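Local coordinates for protein KLLA0E08119p (Kluyveromyces lactis, PDB 3VA7) that probably carboxylates urea to urea-1-carboxylate with ATP, hydrogencarbonate and biotin, and probably breaks that product down to ammonium and carbon dioxide in the full-length enzyme, at residues A234-K248 and K295-E308. Residues are numbered along the deposited sequence; the frame is centred on the assembly and turned at random.
Sequences ARHVEIQMMGDGFGK and KYKCAGTVEFIYDE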
loop_
_atom_site.group_PDB
_atom_site.type_symbol
_atom_site.label_atom_id
_atom_site.label_comp_id
_atom_site.label_asym_id
_atom_site.label_seq_id
_atom_site.Cartn_x
_atom_site.Cartn_y
_atom_site.Cartn_z
ATOM N N ALA A 234 -27.270 -26.961 25.015
ATOM C CA ALA A 234 -28.355 -26.036 24.698
ATOM C C ALA A 234 -28.251 -25.344 23.340
ATOM O O ALA A 234 -27.204 -24.799 22.989
ATOM C CB ALA A 234 -28.478 -24.961 25.855
ATOM N N ARG A 235 -29.366 -25.339 22.612
ATOM C CA ARG A 235 -29.507 -24.555 21.380
ATOM C C ARG A 235 -30.148 -23.173 21.616
ATOM O O ARG A 235 -30.650 -22.883 22.710
ATOM C CB ARG A 235 -30.230 -25.369 20.313
ATOM C CG ARG A 235 -29.337 -26.469 19.779
ATOM C CD ARG A 235 -30.087 -27.413 18.907
ATOM N NE ARG A 235 -30.728 -26.724 17.792
ATOM C CZ ARG A 235 -31.603 -27.294 16.959
ATOM N NH1 ARG A 235 -31.947 -28.568 17.111
ATOM N NH2 ARG A 235 -32.149 -26.595 15.964
ATOM N N HIS A 236 -30.083 -22.305 20.606
ATOM C CA HIS A 236 -30.666 -20.954 20.687
ATOM C C HIS A 236 -31.624 -20.803 19.502
ATOM O O HIS A 236 -31.181 -20.623 18.353
ATOM C CB HIS A 236 -29.536 -19.939 20.660
ATOM C CG HIS A 236 -29.965 -18.507 20.661
ATOM N ND1 HIS A 236 -29.548 -17.618 21.635
ATOM C CD2 HIS A 236 -30.689 -17.780 19.768
ATOM C CE1 HIS A 236 -30.030 -16.413 21.361
ATOM N NE2 HIS A 236 -30.723 -16.485 20.233
ATOM N N VAL A 237 -32.927 -20.949 19.754
ATOM C CA VAL A 237 -33.888 -20.852 18.677
ATOM C C VAL A 237 -34.682 -19.615 18.975
ATOM O O VAL A 237 -35.175 -19.453 20.091
ATOM C CB VAL A 237 -34.793 -22.055 18.584
ATOM C CG1 VAL A 237 -35.695 -21.920 17.385
ATOM C CG2 VAL A 237 -33.971 -23.339 18.469
ATOM N N GLU A 238 -34.771 -18.697 18.021
ATOM C CA GLU A 238 -35.483 -17.480 18.291
ATOM C C GLU A 238 -36.588 -17.327 17.268
ATOM O O GLU A 238 -36.521 -17.894 16.153
ATOM C CB GLU A 238 -34.518 -16.301 18.311
ATOM C CG GLU A 238 -33.889 -15.973 16.935
ATOM C CD GLU A 238 -32.701 -15.035 17.028
ATOM O OE1 GLU A 238 -32.159 -14.790 18.143
ATOM O OE2 GLU A 238 -32.301 -14.538 15.959
ATOM N N ILE A 239 -37.620 -16.583 17.650
ATOM C CA ILE A 239 -38.724 -16.331 16.762
ATOM C C ILE A 239 -38.728 -14.874 16.382
ATOM O O ILE A 239 -38.638 -13.999 17.226
ATOM C CB ILE A 239 -40.077 -16.733 17.387
ATOM C CG1 ILE A 239 -40.138 -18.240 17.665
ATOM C CG2 ILE A 239 -41.267 -16.335 16.439
ATOM C CD1 ILE A 239 -40.636 -19.038 16.461
ATOM N N GLN A 240 -38.810 -14.606 15.097
ATOM C CA GLN A 240 -38.938 -13.237 14.626
ATOM C C GLN A 240 -40.408 -12.909 14.597
ATOM O O GLN A 240 -41.193 -13.585 13.906
ATOM C CB GLN A 240 -38.376 -13.105 13.213
ATOM C CG GLN A 240 -38.709 -11.808 12.549
ATOM C CD GLN A 240 -37.893 -10.662 13.104
ATOM O OE1 GLN A 240 -36.660 -10.650 13.012
ATOM N NE2 GLN A 240 -38.568 -9.717 13.720
ATOM N N MET A 241 -40.790 -11.863 15.319
ATOM C CA MET A 241 -42.181 -11.519 15.403
ATOM C C MET A 241 -42.420 -10.083 14.966
ATOM O O MET A 241 -41.539 -9.220 15.067
ATOM C CB MET A 241 -42.698 -11.863 16.811
ATOM C CG MET A 241 -43.793 -10.999 17.383
ATOM S SD MET A 241 -43.124 -9.969 18.699
ATOM C CE MET A 241 -43.879 -8.449 18.130
ATOM N N MET A 242 -43.609 -9.833 14.453
ATOM C CA MET A 242 -44.038 -8.491 14.114
ATOM C C MET A 242 -45.317 -8.142 14.924
ATOM O O MET A 242 -46.226 -8.979 15.084
ATOM C CB MET A 242 -44.275 -8.456 12.610
ATOM C CG MET A 242 -43.853 -7.171 11.837
ATOM S SD MET A 242 -42.171 -6.453 11.892
ATOM C CE MET A 242 -41.179 -7.927 11.901
ATOM N N GLY A 243 -45.359 -6.933 15.485
ATOM C CA GLY A 243 -46.536 -6.460 16.216
ATOM C C GLY A 243 -47.041 -5.146 15.650
ATOM O O GLY A 243 -46.249 -4.326 15.172
ATOM N N ASP A 244 -48.347 -4.909 15.694
ATOM C CA ASP A 244 -48.842 -3.702 15.040
ATOM C C ASP A 244 -49.056 -2.560 16.015
ATOM O O ASP A 244 -49.471 -1.438 15.633
ATOM C CB ASP A 244 -50.098 -4.000 14.274
ATOM C CG ASP A 244 -51.287 -4.198 15.178
ATOM O OD1 ASP A 244 -51.143 -4.185 16.417
ATOM O OD2 ASP A 244 -52.375 -4.375 14.637
ATOM N N GLY A 245 -48.758 -2.822 17.276
ATOM C CA GLY A 245 -48.848 -1.781 18.276
ATOM C C GLY A 245 -50.260 -1.641 18.816
ATOM O O GLY A 245 -50.553 -0.695 19.559
ATOM N N PHE A 246 -51.133 -2.590 18.474
ATOM C CA PHE A 246 -52.541 -2.469 18.806
ATOM C C PHE A 246 -53.041 -3.794 19.151
ATOM O O PHE A 246 -54.222 -4.042 18.993
ATOM C CB PHE A 246 -53.367 -1.908 17.634
ATOM C CG PHE A 246 -53.006 -0.502 17.258
ATOM C CD1 PHE A 246 -53.265 0.548 18.126
ATOM C CD2 PHE A 246 -52.403 -0.232 16.036
ATOM C CE1 PHE A 246 -52.891 1.904 17.809
ATOM C CE2 PHE A 246 -52.014 1.126 15.670
ATOM C CZ PHE A 246 -52.262 2.181 16.555
ATOM N N GLY A 247 -52.164 -4.683 19.584
ATOM C CA GLY A 247 -52.622 -5.986 20.056
ATOM C C GLY A 247 -52.478 -7.159 19.102
ATOM O O GLY A 247 -52.546 -8.330 19.526
ATOM N N LYS A 248 -52.292 -6.869 17.813
ATOM C CA LYS A 248 -52.012 -7.923 16.808
ATOM C C LYS A 248 -50.529 -8.234 16.725
ATOM O O LYS A 248 -49.683 -7.322 16.775
ATOM C CB LYS A 248 -52.570 -7.575 15.430
ATOM C CG LYS A 248 -53.903 -8.287 15.108
ATOM C CD LYS A 248 -54.880 -7.158 14.714
ATOM C CE LYS A 248 -55.998 -7.551 13.741
ATOM N NZ LYS A 248 -56.261 -6.389 12.803
ATOM N N LYS A 295 -49.186 -5.391 23.309
ATOM C CA LYS A 295 -49.541 -4.481 22.218
ATOM C C LYS A 295 -48.192 -4.077 21.576
ATOM O O LYS A 295 -47.889 -2.891 21.335
ATOM C CB LYS A 295 -50.318 -3.243 22.720
ATOM C CG LYS A 295 -51.808 -3.234 22.436
ATOM C CD LYS A 295 -52.639 -3.468 23.654
ATOM C CE LYS A 295 -54.173 -3.393 23.381
ATOM N NZ LYS A 295 -54.815 -2.048 23.540
ATOM N N TYR A 296 -47.352 -5.084 21.365
ATOM C CA TYR A 296 -46.046 -4.808 20.788
ATOM C C TYR A 296 -46.124 -4.129 19.388
ATOM O O TYR A 296 -46.977 -4.477 18.564
ATOM C CB TYR A 296 -45.199 -6.067 20.743
ATOM C CG TYR A 296 -43.729 -5.776 20.501
ATOM C CD1 TYR A 296 -42.819 -5.779 21.565
ATOM C CD2 TYR A 296 -43.239 -5.539 19.188
ATOM C CE1 TYR A 296 -41.471 -5.530 21.345
ATOM C CE2 TYR A 296 -41.893 -5.306 18.953
ATOM C CZ TYR A 296 -41.009 -5.300 20.038
ATOM O OH TYR A 296 -39.675 -5.051 19.827
ATOM N N LYS A 297 -45.236 -3.146 19.189
ATOM C CA LYS A 297 -45.102 -2.405 17.945
ATOM C C LYS A 297 -43.743 -2.572 17.207
ATOM O O LYS A 297 -42.635 -2.324 17.800
ATOM C CB LYS A 297 -45.372 -0.932 18.179
ATOM C CG LYS A 297 -45.921 -0.336 16.960
ATOM C CD LYS A 297 -46.210 1.112 17.115
ATOM C CE LYS A 297 -47.466 1.411 16.248
ATOM N NZ LYS A 297 -47.867 2.854 16.271
ATOM N N CYS A 298 -43.883 -2.914 15.903
ATOM C CA CYS A 298 -42.810 -3.164 14.942
ATOM C C CYS A 298 -42.162 -4.516 15.169
ATOM O O CYS A 298 -42.877 -5.496 15.361
ATOM C CB CYS A 298 -41.750 -2.027 14.885
ATOM S SG CYS A 298 -42.393 -0.388 14.401
ATOM N N ALA A 299 -40.832 -4.594 15.159
ATOM C CA ALA A 299 -40.177 -5.908 15.105
ATOM C C ALA A 299 -39.546 -6.276 16.429
ATOM O O ALA A 299 -38.839 -5.488 17.050
ATOM C CB ALA A 299 -39.095 -5.984 13.944
ATOM N N GLY A 300 -39.764 -7.501 16.850
ATOM C CA GLY A 300 -39.077 -7.961 18.016
ATOM C C GLY A 300 -38.788 -9.435 17.880
ATOM O O GLY A 300 -39.443 -10.128 17.080
ATOM N N THR A 301 -37.839 -9.906 18.695
ATOM C CA THR A 301 -37.470 -11.306 18.709
ATOM C C THR A 301 -37.589 -11.937 20.073
ATOM O O THR A 301 -37.114 -11.402 21.103
ATOM C CB THR A 301 -36.013 -11.515 18.210
ATOM O OG1 THR A 301 -35.876 -10.939 16.890
ATOM C CG2 THR A 301 -35.629 -13.021 18.209
ATOM N N VAL A 302 -38.208 -13.108 20.061
ATOM C CA VAL A 302 -38.349 -13.857 21.255
ATOM C C VAL A 302 -37.343 -14.967 21.171
ATOM O O VAL A 302 -37.488 -15.861 20.350
ATOM C CB VAL A 302 -39.761 -14.434 21.381
ATOM C CG1 VAL A 302 -39.926 -15.045 22.764
ATOM C CG2 VAL A 302 -40.834 -13.341 21.138
ATOM N N GLU A 303 -36.320 -14.893 22.008
ATOM C CA GLU A 303 -35.331 -15.952 22.083
ATOM C C GLU A 303 -35.733 -17.043 23.091
ATOM O O GLU A 303 -36.220 -16.767 24.203
ATOM C CB GLU A 303 -33.942 -15.400 22.463
ATOM C CG GLU A 303 -33.562 -14.070 21.832
ATOM C CD GLU A 303 -32.067 -13.808 21.841
ATOM O OE1 GLU A 303 -31.412 -14.052 22.884
ATOM O OE2 GLU A 303 -31.532 -13.356 20.796
ATOM N N PHE A 304 -35.492 -18.281 22.689
ATOM C CA PHE A 304 -35.662 -19.441 23.541
ATOM C C PHE A 304 -34.374 -20.296 23.600
ATOM O O PHE A 304 -33.581 -20.316 22.659
ATOM C CB PHE A 304 -36.745 -20.326 22.966
ATOM C CG PHE A 304 -38.046 -19.646 22.753
ATOM C CD1 PHE A 304 -38.886 -19.342 23.847
ATOM C CD2 PHE A 304 -38.482 -19.368 21.462
ATOM C CE1 PHE A 304 -40.131 -18.748 23.653
ATOM C CE2 PHE A 304 -39.727 -18.759 21.244
ATOM C CZ PHE A 304 -40.555 -18.451 22.339
ATOM N N ILE A 305 -34.192 -20.991 24.720
ATOM C CA ILE A 305 -33.272 -22.113 24.864
ATOM C C ILE A 305 -34.025 -23.354 24.408
ATOM O O ILE A 305 -35.242 -23.463 24.652
ATOM C CB ILE A 305 -32.902 -22.262 26.328
ATOM C CG1 ILE A 305 -32.545 -20.867 26.885
ATOM C CG2 ILE A 305 -31.776 -23.285 26.495
ATOM C CD1 ILE A 305 -31.912 -20.807 28.290
ATOM N N TYR A 306 -33.334 -24.270 23.731
ATOM C CA TYR A 306 -33.972 -25.496 23.222
ATOM C C TYR A 306 -33.167 -26.775 23.528
ATOM O O TYR A 306 -31.997 -26.902 23.120
ATOM C CB TYR A 306 -34.229 -25.388 21.715
ATOM C CG TYR A 306 -34.904 -26.583 21.050
ATOM C CD1 TYR A 306 -36.117 -27.074 21.526
ATOM C CD2 TYR A 306 -34.360 -27.184 19.907
ATOM C CE1 TYR A 306 -36.771 -28.162 20.907
ATOM C CE2 TYR A 306 -35.002 -28.280 19.272
ATOM C CZ TYR A 306 -36.213 -28.765 19.789
ATOM O OH TYR A 306 -36.897 -29.826 19.208
ATOM N N ASP A 307 -33.792 -27.710 24.256
ATOM C CA ASP A 307 -33.212 -29.029 24.488
ATOM C C ASP A 307 -33.695 -29.934 23.374
ATOM O O ASP A 307 -34.857 -30.368 23.362
ATOM C CB ASP A 307 -33.620 -29.587 25.853
ATOM C CG ASP A 307 -32.664 -30.674 26.354
ATOM O OD1 ASP A 307 -32.347 -31.638 25.599
ATOM O OD2 ASP A 307 -32.229 -30.554 27.519
ATOM N N GLU A 308 -32.793 -30.188 22.430
ATOM C CA GLU A 308 -33.076 -30.970 21.221
ATOM C C GLU A 308 -33.567 -32.377 21.568
ATOM O O GLU A 308 -34.546 -32.882 20.989
ATOM C CB GLU A 308 -31.798 -31.051 20.390
ATOM C CG GLU A 308 -31.942 -31.734 19.042
ATOM C CD GLU A 308 -30.724 -31.505 18.165
ATOM O OE1 GLU A 308 -29.726 -30.903 18.647
ATOM O OE2 GLU A 308 -30.768 -31.917 16.992
HETATM O O HOH W 1 -36.381 -8.373 15.638
HETATM O O HOH W 2 -49.427 -5.404 19.073
#
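E303 meets H236 and E238 across two antiparallel strands, 235-244 and 299-307, in the ATP-binding part of the biotin carboxylase portion. Ten backbone bonds, from the R235–Y306 pair to G243–C298, fix the register. Along E303, CB lies 4.1 Å from H236 NE2. CG sits anti to the carbonyl carbon (chi1 -39°) and comes 4.0 Å from E238 OE1; from there the extended chain brings OE2 to the imidazole edge. OE1 is 3.1 Å from H236 CE1, while OE2 lies in the ring plane, 3.1 Å from E238 OE1. The carboxylate stands nearly upright to the ring, at 83°, but only 30° from the E238 carboxylate beside it. H236 NE2 donates to E238 OE1 at 3.1 Å, entering from above the carboxylate plane, and E238 OE2 forms a salt bridge with R255. With an alanine here the imidazole edge and the flank of E238 would probably face a gap, and the ring would lose one group limiting its rotation. Further along this face, a water links Q240 NE2 to T301 OG1; R255 also bonds Q240 OE1, and Q323 bonds T301 OG1. On the reverse face I239 CG1 abuts the F304 ring edge, 3.6 Å from CE2, and V237 CG2 packs on Y306 CB; helix 277-293 covers V237, I239 and F304, while Y306 rests on L275 and P276. R235 NH2 bonds P273 O and salt-bridges D256; NH1 makes a long salt bridge to poorly ordered E308. So the pair is mostly apolar against the helix, with a polar patch round E238 and E303 opposite, where adjacent carboxylates would be expected to favour positive partners such as R255.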